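Local coordinates for Crh-like protein 5 (Neosartorya fumigata, PDB 6IBU) that cleaves chitin and transfers it onto 1,6-beta-glucan or other chitin chains, cross-linking polysaccharides at the septa and in the cell wall, at residues T21-F26 / S218-N223; F51-Q56 / L183-G188; F66-G71 / I144-D149; D95-D100 / F116-T121. All coordinates share one frame; numbering follows the deposited sequence.

Interaction 1. Residues T21-F26 / S218-N223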
loop_
_atom_site.group_PDB
_atom_site.type_symbol
_atom_site.label_atom_id
_atom_site.label_comp_id
_atom_site.label_asym_id
_atom_site.label_seq_id
_atom_site.Cartn_x
_atom_site.Cartn_y
_atom_site.Cartn_z
ATOM N N THR A 21 -11.170 -5.724 13.804
ATOM C CA THR A 21 -11.148 -4.312 13.329
ATOM C C THR A 21 -9.985 -3.535 13.952
ATOM O O THR A 21 -9.748 -3.685 15.146
ATOM C CB THR A 21 -12.471 -3.620 13.646
ATOM O OG1 THR A 21 -13.477 -4.242 12.850
ATOM C CG2 THR A 21 -12.449 -2.142 13.337
ATOM N N TYR A 22 -9.306 -2.719 13.148
ATOM C CA TYR A 22 -8.325 -1.693 13.595
ATOM C C TYR A 22 -8.688 -0.362 12.935
ATOM O O TYR A 22 -8.922 -0.339 11.751
ATOM C CB TYR A 22 -6.905 -2.118 13.251
ATOM C CG TYR A 22 -5.914 -1.008 13.419
ATOM C CD1 TYR A 22 -5.325 -0.778 14.649
ATOM C CD2 TYR A 22 -5.606 -0.161 12.371
ATOM C CE1 TYR A 22 -4.417 0.247 14.833
ATOM C CE2 TYR A 22 -4.704 0.874 12.534
ATOM C CZ TYR A 22 -4.127 1.088 13.774
ATOM O OH TYR A 22 -3.262 2.122 13.942
ATOM N N THR A 23 -8.800 0.704 13.712
ATOM C CA THR A 23 -9.090 2.077 13.239
ATOM C C THR A 23 -8.091 3.029 13.902
ATOM O O THR A 23 -7.765 2.861 15.072
ATOM C CB THR A 23 -10.545 2.498 13.489
ATOM O OG1 THR A 23 -10.801 2.429 14.889
ATOM C CG2 THR A 23 -11.565 1.641 12.774
ATOM N N ALA A 24 -7.580 3.973 13.127
ATOM C CA ALA A 24 -6.682 5.060 13.567
ATOM C C ALA A 24 -7.234 6.342 12.954
ATOM O O ALA A 24 -7.382 6.380 11.739
ATOM C CB ALA A 24 -5.271 4.774 13.131
ATOM N N ASP A 25 -7.645 7.288 13.785
ATOM C CA ASP A 25 -7.826 8.705 13.405
ATOM C C ASP A 25 -6.443 9.356 13.554
ATOM O O ASP A 25 -5.916 9.379 14.650
ATOM C CB ASP A 25 -8.935 9.320 14.262
ATOM C CG ASP A 25 -9.418 10.691 13.792
ATOM O OD1 ASP A 25 -8.839 11.219 12.816
ATOM O OD2 ASP A 25 -10.366 11.239 14.417
ATOM N N PHE A 26 -5.805 9.769 12.469
ATOM C CA PHE A 26 -4.459 10.388 12.560
ATOM C C PHE A 26 -4.532 11.855 12.997
ATOM O O PHE A 26 -3.507 12.500 12.912
ATOM C CB PHE A 26 -3.688 10.225 11.253
ATOM C CG PHE A 26 -3.155 8.834 11.047
ATOM C CD1 PHE A 26 -2.300 8.262 11.970
ATOM C CD2 PHE A 26 -3.518 8.089 9.939
ATOM C CE1 PHE A 26 -1.821 6.975 11.789
ATOM C CE2 PHE A 26 -3.011 6.812 9.754
ATOM C CZ PHE A 26 -2.169 6.254 10.683
ATOM N N SER A 218 -6.989 9.022 8.079
ATOM C CA SER A 218 -7.492 7.835 8.812
ATOM C C SER A 218 -7.184 6.525 8.090
ATOM O O SER A 218 -6.989 6.523 6.854
ATOM C CB SER A 218 -8.965 7.962 9.146
ATOM O OG SER A 218 -9.784 7.743 8.015
ATOM N N VAL A 219 -7.129 5.457 8.887
ATOM C CA VAL A 219 -6.950 4.063 8.411
ATOM C C VAL A 219 -7.970 3.162 9.103
ATOM O O VAL A 219 -8.079 3.226 10.321
ATOM C CB VAL A 219 -5.513 3.595 8.640
ATOM C CG1 VAL A 219 -5.380 2.087 8.504
ATOM C CG2 VAL A 219 -4.584 4.312 7.685
ATOM N N ARG A 220 -8.674 2.342 8.326
ATOM C CA ARG A 220 -9.518 1.246 8.846
ATOM C C ARG A 220 -9.016 -0.071 8.261
ATOM O O ARG A 220 -8.991 -0.193 7.033
ATOM C CB ARG A 220 -10.980 1.495 8.498
ATOM C CG ARG A 220 -11.913 0.418 9.025
ATOM C CD ARG A 220 -13.312 0.585 8.483
ATOM N NE ARG A 220 -14.178 -0.468 9.010
ATOM C CZ ARG A 220 -14.725 -0.470 10.223
ATOM N NH1 ARG A 220 -14.520 0.536 11.062
ATOM N NH2 ARG A 220 -15.504 -1.475 10.588
ATOM N N ILE A 221 -8.615 -1.016 9.105
ATOM C CA ILE A 221 -8.329 -2.405 8.658
ATOM C C ILE A 221 -9.336 -3.353 9.304
ATOM O O ILE A 221 -9.540 -3.294 10.536
ATOM C CB ILE A 221 -6.878 -2.803 8.953
ATOM C CG1 ILE A 221 -5.914 -1.988 8.086
ATOM C CG2 ILE A 221 -6.701 -4.304 8.767
ATOM C CD1 ILE A 221 -4.463 -2.173 8.438
ATOM N N GLU A 222 -9.939 -4.204 8.486
ATOM C CA GLU A 222 -10.780 -5.338 8.943
ATOM C C GLU A 222 -10.014 -6.618 8.659
ATOM O O GLU A 222 -9.572 -6.784 7.528
ATOM C CB GLU A 222 -12.104 -5.350 8.208
ATOM C CG GLU A 222 -12.933 -4.125 8.495
ATOM C CD GLU A 222 -14.298 -4.162 7.840
ATOM O OE1 GLU A 222 -14.548 -5.116 7.052
ATOM O OE2 GLU A 222 -15.110 -3.248 8.125
ATOM N N ASN A 223 -9.754 -7.406 9.688
ATOM C CA ASN A 223 -8.996 -8.665 9.556
ATOM C C ASN A 223 -10.033 -9.790 9.513
ATOM O O ASN A 223 -10.713 -10.002 10.534
ATOM C CB ASN A 223 -7.977 -8.825 10.675
ATOM C CG ASN A 223 -7.073 -10.019 10.460
ATOM O OD1 ASN A 223 -7.256 -10.777 9.506
ATOM N ND2 ASN A 223 -6.088 -10.179 11.333
#
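Y22 and I221 face each other as a hydrogen-bonded antiparallel pair, Y22 N lying 2.7 Å from I221 O and I221 N returning an equal bond to Y22 O. A24 and V219 repeat the exchange two residues further on, with A24 N 2.9 Å from V219 O. Between and beyond them T21, T23 and D25 stand opposite E222, R220 and S218 as non-hydrogen-bonded pairs. On this face R220 has CG anti to its backbone N (chi1 -179°) and an extended chain to NE, and lies side by side with T23; its NH1 is 3.6 Å from T23 CG2. T21 CG2 lies over one face of the guanidinium. E222 limits the rotation of that group: OE2 receives both NE and NH2 of R220 side-on, R220 NE at 3.1 Å, in a salt bridge. On the buried face V219 spreads its methyls between two rings, CG2 reaching the edge of F26 at CE2 (3.6 Å) and CG1 the edge of Y22, whose OH bonds W35 NE1. In this GH16 beta sandwich, strand 212-223 pairs along its other side with strand 71-78, while V219 and I221 pack across the interior onto L181 of strand 179-187.

Interaction 2. Residues F51-Q56 / L183-G188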
loop_
_atom_site.group_PDB
_atom_site.type_symbol
_atom_site.label_atom_id
_atom_site.label_comp_id
_atom_site.label_asym_id
_atom_site.label_seq_id
_atom_site.Cartn_x
_atom_site.Cartn_y
_atom_site.Cartn_z
ATOM N N PHE A 51 3.346 13.041 4.886
ATOM C CA PHE A 51 4.460 12.374 4.193
ATOM C C PHE A 51 5.041 13.402 3.232
ATOM O O PHE A 51 4.460 13.644 2.151
ATOM C CB PHE A 51 3.930 11.117 3.513
ATOM C CG PHE A 51 3.270 10.135 4.440
ATOM C CD1 PHE A 51 1.955 10.305 4.838
ATOM C CD2 PHE A 51 3.970 9.022 4.885
ATOM C CE1 PHE A 51 1.347 9.375 5.660
ATOM C CE2 PHE A 51 3.351 8.078 5.682
ATOM C CZ PHE A 51 2.036 8.256 6.068
ATOM N N THR A 52 6.109 14.070 3.646
ATOM C CA THR A 52 6.672 15.206 2.882
ATOM C C THR A 52 7.891 14.743 2.100
ATOM O O THR A 52 8.786 14.170 2.691
ATOM C CB THR A 52 7.019 16.382 3.789
ATOM O OG1 THR A 52 5.738 16.758 4.277
ATOM C CG2 THR A 52 7.715 17.492 3.040
ATOM N N VAL A 53 7.900 14.994 0.804
ATOM C CA VAL A 53 9.136 14.928 -0.021
ATOM C C VAL A 53 9.681 16.362 -0.146
ATOM O O VAL A 53 9.017 17.182 -0.816
ATOM C CB VAL A 53 8.789 14.286 -1.367
ATOM C CG1 VAL A 53 9.966 14.314 -2.313
ATOM C CG2 VAL A 53 8.287 12.864 -1.160
ATOM N N ALA A 54 10.768 16.695 0.555
ATOM C CA ALA A 54 11.344 18.065 0.544
ATOM C C ALA A 54 12.699 18.067 -0.164
ATOM O O ALA A 54 13.013 19.089 -0.786
ATOM C CB ALA A 54 11.471 18.624 1.940
ATOM N N LYS A 55 13.473 16.988 -0.063
ATOM C CA LYS A 55 14.808 16.915 -0.693
ATOM C C LYS A 55 15.043 15.495 -1.195
ATOM O O LYS A 55 14.316 14.577 -0.783
ATOM C CB LYS A 55 15.892 17.344 0.297
ATOM C CG LYS A 55 16.151 16.375 1.444
ATOM C CD LYS A 55 16.516 17.095 2.748
ATOM C CE LYS A 55 16.697 16.177 3.943
ATOM N NZ LYS A 55 15.409 15.865 4.616
ATOM N N GLN A 56 16.036 15.335 -2.060
ATOM C CA GLN A 56 16.359 14.037 -2.678
ATOM C C GLN A 56 16.614 13.042 -1.544
ATOM O O GLN A 56 17.203 13.442 -0.526
ATOM C CB GLN A 56 17.539 14.177 -3.633
ATOM C CG GLN A 56 17.893 12.877 -4.344
ATOM C CD GLN A 56 19.011 13.039 -5.349
ATOM O OE1 GLN A 56 19.844 13.932 -5.252
ATOM N NE2 GLN A 56 19.062 12.149 -6.322
ATOM N N LEU A 183 2.230 3.004 4.153
ATOM C CA LEU A 183 1.826 4.308 3.582
ATOM C C LEU A 183 3.094 5.114 3.368
ATOM O O LEU A 183 3.938 5.135 4.271
ATOM C CB LEU A 183 0.890 5.019 4.548
ATOM C CG LEU A 183 -0.414 4.294 4.824
ATOM C CD1 LEU A 183 -1.131 4.927 5.998
ATOM C CD2 LEU A 183 -1.284 4.307 3.578
ATOM N N GLY A 184 3.184 5.813 2.245
ATOM C CA GLY A 184 4.364 6.655 2.016
ATOM C C GLY A 184 4.290 7.475 0.757
ATOM O O GLY A 184 3.497 7.175 -0.144
ATOM N N SER A 185 5.157 8.470 0.707
ATOM C CA SER A 185 5.405 9.310 -0.481
ATOM C C SER A 185 6.890 9.224 -0.770
ATOM O O SER A 185 7.643 8.951 0.149
ATOM C CB SER A 185 4.942 10.720 -0.260
ATOM O OG SER A 185 5.691 11.317 0.798
ATOM N N TRP A 186 7.260 9.435 -2.022
ATOM C CA TRP A 186 8.652 9.336 -2.500
ATOM C C TRP A 186 8.747 9.953 -3.891
ATOM O O TRP A 186 7.720 10.121 -4.537
ATOM C CB TRP A 186 9.097 7.878 -2.519
ATOM C CG TRP A 186 8.178 6.959 -3.250
ATOM C CD1 TRP A 186 6.966 6.507 -2.818
ATOM C CD2 TRP A 186 8.426 6.309 -4.505
ATOM N NE1 TRP A 186 6.436 5.637 -3.726
ATOM C CE2 TRP A 186 7.310 5.482 -4.763
ATOM C CE3 TRP A 186 9.486 6.317 -5.421
ATOM C CZ2 TRP A 186 7.208 4.704 -5.909
ATOM C CZ3 TRP A 186 9.387 5.551 -6.561
ATOM C CH2 TRP A 186 8.264 4.750 -6.794
ATOM N N ALA A 187 9.956 10.249 -4.333
ATOM C CA ALA A 187 10.180 10.852 -5.660
ATOM C C ALA A 187 10.406 9.731 -6.666
ATOM O O ALA A 187 11.517 9.253 -6.744
ATOM C CB ALA A 187 11.342 11.800 -5.593
ATOM N N GLY A 188 9.376 9.330 -7.405
ATOM C CA GLY A 188 9.532 8.438 -8.565
ATOM C C GLY A 188 10.414 9.111 -9.591
ATOM O O GLY A 188 11.118 8.425 -10.318
#
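The interior of the GH16 beta sandwich is filled here by F51 and V53 of one sheet meeting L183, S185 and A187 of the other. Strand 51-53 runs almost parallel to strand 183-187, at 6°, yet the two share no backbone bond; side chains bridge the gap between the sheets. F51 has CG anti to its carbonyl carbon (chi1 -58°). Its ring meets the backbone of the opposite strand obliquely. Its CE2 stands 3.3 Å from L183 O, its CD2 3.7 Å from G184 CA, and its CZ rests 3.8 Å from L183 CB. G184 offers bare backbone to the ring at this point. I62, M214 and V216 also touch F51, which places it well inside the hydrophobic core.

V53 takes up the next stretch of the interface. Its CG2 sits 3.7 Å from W186 N, while CG1 makes a longer contact with A187 CB. W186 itself points its CB away from V53, toward the substrate side: it binds chitin, its indole NE1 bonds S88 OG, and the nearest atoms of its side chain lie about 4 Å from those of E102 and of T197. The strand therefore alternates, with S185 and A187 turned into the core and W186 presented to the cleft. S185 is the one polar side chain in the middle of the contact. Its OG reaches across to donate a weak hydrogen bond to F51 O at 3.0 Å, and V53 CG2 closes in on the same OG at 3.6 Å.

Interaction 3. Residues F66-G71 / I144-D149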
loop_
_atom_site.group_PDB
_atom_site.type_symbol
_atom_site.label_atom_id
_atom_site.label_comp_id
_atom_site.label_asym_id
_atom_site.label_seq_id
_atom_site.Cartn_x
_atom_site.Cartn_y
_atom_site.Cartn_z
ATOM N N PHE A 66 1.553 -5.071 12.602
ATOM C CA PHE A 66 0.780 -6.315 12.400
ATOM C C PHE A 66 0.554 -6.575 10.912
ATOM O O PHE A 66 0.673 -5.655 10.079
ATOM C CB PHE A 66 -0.578 -6.208 13.094
ATOM C CG PHE A 66 -1.327 -4.952 12.728
ATOM C CD1 PHE A 66 -2.117 -4.899 11.593
ATOM C CD2 PHE A 66 -1.218 -3.810 13.506
ATOM C CE1 PHE A 66 -2.824 -3.755 11.269
ATOM C CE2 PHE A 66 -1.912 -2.654 13.171
ATOM C CZ PHE A 66 -2.723 -2.632 12.061
ATOM N N TYR A 67 0.224 -7.834 10.617
ATOM C CA TYR A 67 -0.266 -8.335 9.315
ATOM C C TYR A 67 -1.719 -8.742 9.519
ATOM O O TYR A 67 -2.055 -9.134 10.622
ATOM C CB TYR A 67 0.518 -9.555 8.835
ATOM C CG TYR A 67 1.948 -9.273 8.478
ATOM C CD1 TYR A 67 2.872 -8.954 9.461
ATOM C CD2 TYR A 67 2.397 -9.375 7.171
ATOM C CE1 TYR A 67 4.200 -8.709 9.151
ATOM C CE2 TYR A 67 3.725 -9.126 6.850
ATOM C CZ TYR A 67 4.627 -8.795 7.843
ATOM O OH TYR A 67 5.926 -8.556 7.527
ATOM N N PHE A 68 -2.541 -8.626 8.490
ATOM C CA PHE A 68 -3.921 -9.155 8.476
ATOM C C PHE A 68 -4.024 -10.133 7.304
ATOM O O PHE A 68 -3.224 -10.048 6.371
ATOM C CB PHE A 68 -4.919 -8.003 8.491
ATOM C CG PHE A 68 -5.056 -7.220 7.218
ATOM C CD1 PHE A 68 -4.112 -6.283 6.858
ATOM C CD2 PHE A 68 -6.198 -7.345 6.445
ATOM C CE1 PHE A 68 -4.269 -5.551 5.693
ATOM C CE2 PHE A 68 -6.342 -6.619 5.280
ATOM C CZ PHE A 68 -5.387 -5.716 4.909
ATOM N N PHE A 69 -4.939 -11.091 7.412
ATOM C CA PHE A 69 -5.074 -12.226 6.476
ATOM C C PHE A 69 -6.484 -12.214 5.928
ATOM O O PHE A 69 -7.381 -12.800 6.566
ATOM C CB PHE A 69 -4.763 -13.535 7.185
ATOM C CG PHE A 69 -4.646 -14.740 6.286
ATOM C CD1 PHE A 69 -4.184 -14.618 4.988
ATOM C CD2 PHE A 69 -4.962 -15.997 6.765
ATOM C CE1 PHE A 69 -4.042 -15.733 4.184
ATOM C CE2 PHE A 69 -4.812 -17.117 5.962
ATOM C CZ PHE A 69 -4.348 -16.978 4.678
ATOM N N PHE A 70 -6.654 -11.557 4.791
ATOM C CA PHE A 70 -7.942 -11.250 4.122
ATOM C C PHE A 70 -8.682 -10.203 4.937
ATOM O O PHE A 70 -8.391 -10.029 6.119
ATOM C CB PHE A 70 -8.785 -12.504 3.888
ATOM C CG PHE A 70 -8.108 -13.467 2.951
ATOM C CD1 PHE A 70 -7.953 -13.112 1.620
ATOM C CD2 PHE A 70 -7.595 -14.683 3.378
ATOM C CE1 PHE A 70 -7.300 -13.938 0.722
ATOM C CE2 PHE A 70 -6.950 -15.518 2.473
ATOM C CZ PHE A 70 -6.806 -15.147 1.148
ATOM N N GLY A 71 -9.604 -9.512 4.285
ATOM C CA GLY A 71 -10.458 -8.498 4.917
ATOM C C GLY A 71 -10.444 -7.219 4.103
ATOM O O GLY A 71 -10.768 -7.262 2.905
ATOM N N ILE A 144 -9.515 -1.260 -0.306
ATOM C CA ILE A 144 -9.151 -2.571 -0.904
ATOM C C ILE A 144 -9.906 -3.644 -0.140
ATOM O O ILE A 144 -9.651 -3.760 1.021
ATOM C CB ILE A 144 -7.639 -2.802 -0.844
ATOM C CG1 ILE A 144 -6.877 -1.766 -1.670
ATOM C CG2 ILE A 144 -7.314 -4.227 -1.278
ATOM C CD1 ILE A 144 -5.387 -1.797 -1.480
ATOM N N ASP A 145 -10.839 -4.325 -0.787
ATOM C CA ASP A 145 -11.544 -5.510 -0.246
ATOM C C ASP A 145 -10.797 -6.742 -0.743
ATOM O O ASP A 145 -10.572 -6.869 -1.932
ATOM C CB ASP A 145 -13.024 -5.506 -0.612
ATOM C CG ASP A 145 -13.830 -4.616 0.338
ATOM O OD1 ASP A 145 -14.155 -5.079 1.492
ATOM O OD2 ASP A 145 -14.096 -3.437 -0.050
ATOM N N TRP A 146 -10.398 -7.607 0.163
ATOM C CA TRP A 146 -9.466 -8.695 -0.173
ATOM C C TRP A 146 -10.015 -10.008 0.370
ATOM O O TRP A 146 -10.045 -10.197 1.585
ATOM C CB TRP A 146 -8.104 -8.318 0.369
ATOM C CG TRP A 146 -7.080 -9.385 0.329
ATOM C CD1 TRP A 146 -6.852 -10.291 -0.665
ATOM C CD2 TRP A 146 -6.056 -9.566 1.311
ATOM N NE1 TRP A 146 -5.764 -11.050 -0.339
ATOM C CE2 TRP A 146 -5.255 -10.627 0.859
ATOM C CE3 TRP A 146 -5.762 -8.943 2.525
ATOM C CZ2 TRP A 146 -4.186 -11.098 1.602
ATOM C CZ3 TRP A 146 -4.693 -9.391 3.252
ATOM C CH2 TRP A 146 -3.922 -10.458 2.791
ATOM N N THR A 147 -10.467 -10.871 -0.527
ATOM C CA THR A 147 -11.000 -12.204 -0.179
ATOM C C THR A 147 -10.244 -13.227 -1.001
ATOM O O THR A 147 -9.510 -12.821 -1.899
ATOM C CB THR A 147 -12.514 -12.261 -0.411
ATOM O OG1 THR A 147 -12.847 -12.265 -1.796
ATOM C CG2 THR A 147 -13.225 -11.092 0.224
ATOM N N LYS A 148 -10.443 -14.504 -0.697
ATOM C CA LYS A 148 -9.798 -15.611 -1.443
ATOM C C LYS A 148 -10.412 -15.666 -2.853
ATOM O O LYS A 148 -9.784 -16.249 -3.727
ATOM C CB LYS A 148 -9.829 -16.926 -0.651
ATOM C CG LYS A 148 -11.101 -17.246 0.120
ATOM C CD LYS A 148 -10.974 -18.450 1.041
ATOM C CE LYS A 148 -10.034 -18.200 2.206
ATOM N NZ LYS A 148 -10.602 -18.662 3.498
ATOM N N ASP A 149 -11.547 -15.012 -3.092
ATOM C CA ASP A 149 -12.193 -15.018 -4.427
ATOM C C ASP A 149 -11.744 -13.820 -5.279
ATOM O O ASP A 149 -11.741 -13.965 -6.486
ATOM C CB ASP A 149 -13.716 -15.041 -4.306
ATOM C CG ASP A 149 -14.287 -16.372 -3.832
ATOM O OD1 ASP A 149 -13.600 -17.436 -3.998
ATOM O OD2 ASP A 149 -15.452 -16.352 -3.337
HETATM O O HOH W 1 -13.652 -7.535 2.452
#
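W146 has CG anti to its backbone N (chi1 170°), and its indole packs against the F68-F70 backbone. F70 has CG anti to its carbonyl carbon (chi1 -64°); the side chains of F70 and W146 cross at about a right angle. The result is an aromatic cluster at the end of strand 140-146, where one sheet of the GH16 sandwich meets the loop leading into strand 71-78. The six-membered ring of W146 drives its edge toward the face of F68 in a T-shaped pair, the planes at 86°. F70 N sits over a face of the indole, 3.3 Å from W146 CZ3, and F68 O lies near the plane at the ring's edge. The F70 ring meets the five-membered ring obliquely, its CE1 3.4 Å from W146 NE1; that nitrogen bonds P175 O. Beyond it, K148 CB lies 3.9 Å from F70 CZ, and the lysine itself makes a cation-pi contact with W239. G71 then starts the strand with an antiparallel hydrogen-bonded pair, G71 N to W146 O at 2.8 Å and W146 N back to G71 O. A water bridges the two segments, donating to G71 O at 2.9 Å and to D145 OD1 at 2.7 Å.

Interaction 4. Residues D95-D100 / F116-T121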
loop_
_atom_site.group_PDB
_atom_site.type_symbol
_atom_site.label_atom_id
_atom_site.label_comp_id
_atom_site.label_asym_id
_atom_site.label_seq_id
_atom_site.Cartn_x
_atom_site.Cartn_y
_atom_site.Cartn_z
ATOM N N ASP A 95 6.098 -12.781 1.153
ATOM C CA ASP A 95 6.467 -13.442 -0.145
ATOM C C ASP A 95 6.227 -12.483 -1.314
ATOM O O ASP A 95 6.403 -12.845 -2.450
ATOM C CB ASP A 95 5.834 -14.818 -0.399
ATOM C CG ASP A 95 4.333 -14.860 -0.625
ATOM O OD1 ASP A 95 3.704 -13.802 -0.732
ATOM O OD2 ASP A 95 3.796 -15.983 -0.681
ATOM N N LEU A 96 5.990 -11.223 -1.001
ATOM C CA LEU A 96 5.867 -10.135 -2.003
ATOM C C LEU A 96 4.575 -10.316 -2.810
ATOM O O LEU A 96 4.539 -9.841 -3.910
ATOM C CB LEU A 96 7.106 -10.096 -2.898
ATOM C CG LEU A 96 8.378 -9.803 -2.116
ATOM C CD1 LEU A 96 9.585 -9.728 -3.053
ATOM C CD2 LEU A 96 8.207 -8.492 -1.332
ATOM N N ASP A 97 3.541 -10.945 -2.254
ATOM C CA ASP A 97 2.160 -10.674 -2.702
ATOM C C ASP A 97 1.915 -9.197 -2.402
ATOM O O ASP A 97 2.471 -8.670 -1.434
ATOM C CB ASP A 97 1.119 -11.526 -1.993
ATOM C CG ASP A 97 1.032 -12.964 -2.497
ATOM O OD1 ASP A 97 1.505 -13.235 -3.619
ATOM O OD2 ASP A 97 0.496 -13.811 -1.738
ATOM N N GLU A 98 1.136 -8.524 -3.228
ATOM C CA GLU A 98 1.055 -7.074 -3.082
ATOM C C GLU A 98 -0.159 -6.524 -3.802
ATOM O O GLU A 98 -0.432 -6.957 -4.892
ATOM C CB GLU A 98 2.317 -6.467 -3.657
ATOM C CG GLU A 98 2.675 -5.174 -2.991
ATOM C CD GLU A 98 2.654 -3.999 -3.944
ATOM O OE1 GLU A 98 3.679 -3.275 -4.004
ATOM O OE2 GLU A 98 1.630 -3.814 -4.655
ATOM N N VAL A 99 -0.812 -5.559 -3.175
ATOM C CA VAL A 99 -1.932 -4.772 -3.741
ATOM C C VAL A 99 -1.631 -3.319 -3.394
ATOM O O VAL A 99 -1.284 -3.051 -2.228
ATOM C CB VAL A 99 -3.278 -5.228 -3.156
ATOM C CG1 VAL A 99 -4.408 -4.353 -3.646
ATOM C CG2 VAL A 99 -3.542 -6.690 -3.465
ATOM N N ASP A 100 -1.773 -2.409 -4.346
ATOM C CA ASP A 100 -1.432 -1.009 -4.049
ATOM C C ASP A 100 -2.271 -0.026 -4.860
ATOM O O ASP A 100 -2.918 -0.411 -5.876
ATOM C CB ASP A 100 0.065 -0.753 -4.193
ATOM C CG ASP A 100 0.571 -0.781 -5.608
ATOM O OD1 ASP A 100 0.263 0.157 -6.351
ATOM O OD2 ASP A 100 1.330 -1.729 -5.955
ATOM N N PHE A 116 0.910 -7.476 -7.407
ATOM C CA PHE A 116 1.946 -8.489 -7.711
ATOM C C PHE A 116 1.549 -9.754 -6.956
ATOM O O PHE A 116 1.019 -9.654 -5.839
ATOM C CB PHE A 116 3.334 -8.002 -7.284
ATOM C CG PHE A 116 3.742 -6.744 -8.002
ATOM C CD1 PHE A 116 4.279 -6.814 -9.275
ATOM C CD2 PHE A 116 3.511 -5.490 -7.452
ATOM C CE1 PHE A 116 4.681 -5.664 -9.939
ATOM C CE2 PHE A 116 3.845 -4.339 -8.148
ATOM C CZ PHE A 116 4.438 -4.426 -9.387
ATOM N N GLY A 117 1.770 -10.900 -7.585
ATOM C CA GLY A 117 1.802 -12.214 -6.925
ATOM C C GLY A 117 3.239 -12.641 -6.730
ATOM O O GLY A 117 3.970 -12.691 -7.714
ATOM N N LYS A 118 3.643 -12.900 -5.491
ATOM C CA LYS A 118 4.939 -13.562 -5.162
ATOM C C LYS A 118 6.111 -12.814 -5.804
ATOM O O LYS A 118 7.085 -13.488 -6.207
ATOM C CB LYS A 118 4.940 -15.018 -5.634
ATOM C CG LYS A 118 3.792 -15.830 -5.075
ATOM C CD LYS A 118 3.857 -17.272 -5.433
ATOM C CE LYS A 118 2.845 -18.098 -4.674
ATOM N NZ LYS A 118 1.465 -17.934 -5.190
ATOM N N GLY A 119 6.036 -11.483 -5.876
ATOM C CA GLY A 119 7.152 -10.632 -6.326
ATOM C C GLY A 119 7.371 -10.743 -7.821
ATOM O O GLY A 119 8.416 -10.283 -8.300
ATOM N N ASP A 120 6.408 -11.317 -8.537
ATOM C CA ASP A 120 6.501 -11.586 -9.986
ATOM C C ASP A 120 6.155 -10.307 -10.744
ATOM O O ASP A 120 5.002 -9.940 -10.750
ATOM C CB ASP A 120 5.569 -12.734 -10.342
ATOM C CG ASP A 120 5.673 -13.131 -11.790
ATOM O OD1 ASP A 120 6.497 -12.541 -12.460
ATOM O OD2 ASP A 120 4.945 -14.035 -12.211
ATOM N N THR A 121 7.132 -9.654 -11.367
ATOM C CA THR A 121 6.929 -8.389 -12.120
ATOM C C THR A 121 7.051 -8.642 -13.619
ATOM O O THR A 121 7.196 -7.668 -14.369
ATOM C CB THR A 121 7.954 -7.321 -11.729
ATOM O OG1 THR A 121 9.235 -7.793 -12.161
ATOM C CG2 THR A 121 7.934 -7.005 -10.252
HETATM O O HOH W 2 0.206 -14.863 -5.332
#
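E98 leaves its strand beside F116, the two side chains pointing the same way, with E98 CB 4.1 Å from F116 CB. From CG the chain turns at chi2 (-117°), which brings CD to the edge of the F116 ring, close to CD2. The carboxylate stands at 87° to that ring, and at the tip OE2 lies 3.8 Å from F116 CD2. The same OE2 is 2.5 Å from D100 OD2. The two backbones pair antiparallel here: E98 N reaches F116 O at 2.8 Å and F116 N reaches E98 O at 2.9 Å.

E98, D100 and E102 form the E-x-D-x-E motif of GH16 enzymes, on strand 98-105. E98 is the likely nucleophile and E102, which binds chitin, the likely proton donor, with D100 between them. Just before the motif, D97 braces segment 116-121: its OD1 accepts from K118 N at 2.9 Å on the anti side of the carboxylate, and a water lies within hydrogen-bonding distance, while OD2 is bonded by T177 OG1 and Q176 N. K118 and G119 are the central residues of a type I' turn running from G117 to D120. G119 N bonds L96 O at 3.0 Å from well above the carbonyl plane. D95 OD1, also bonded by S93 OG and T177 OG1, accepts from D97 N at 3.2 Å, an Asx turn just ahead of the strand.

Overall arrangement
Starting from the N terminus, strand 21-25 pairs with 218-223, 192 residues further along the chain, so interaction 1 encloses the other three. Within it, 51-56 meets 183-188 in interaction 2, joining the two sheets; inside that span 66-71 meets 144-149 in interaction 3, and innermost lies the short closure of interaction 4, in the sheet carrying the catalytic motif. The loops nest without crossing. V219 of interaction 1 packs on L183 of interaction 2, and N223 and I221 touch F68, F69 and F66 of interaction 3. I144 of interaction 3 in turn meets V99 of interaction 4, linking the sheets again, while interactions 2 and 3 lie on opposite sides of the chain's centre.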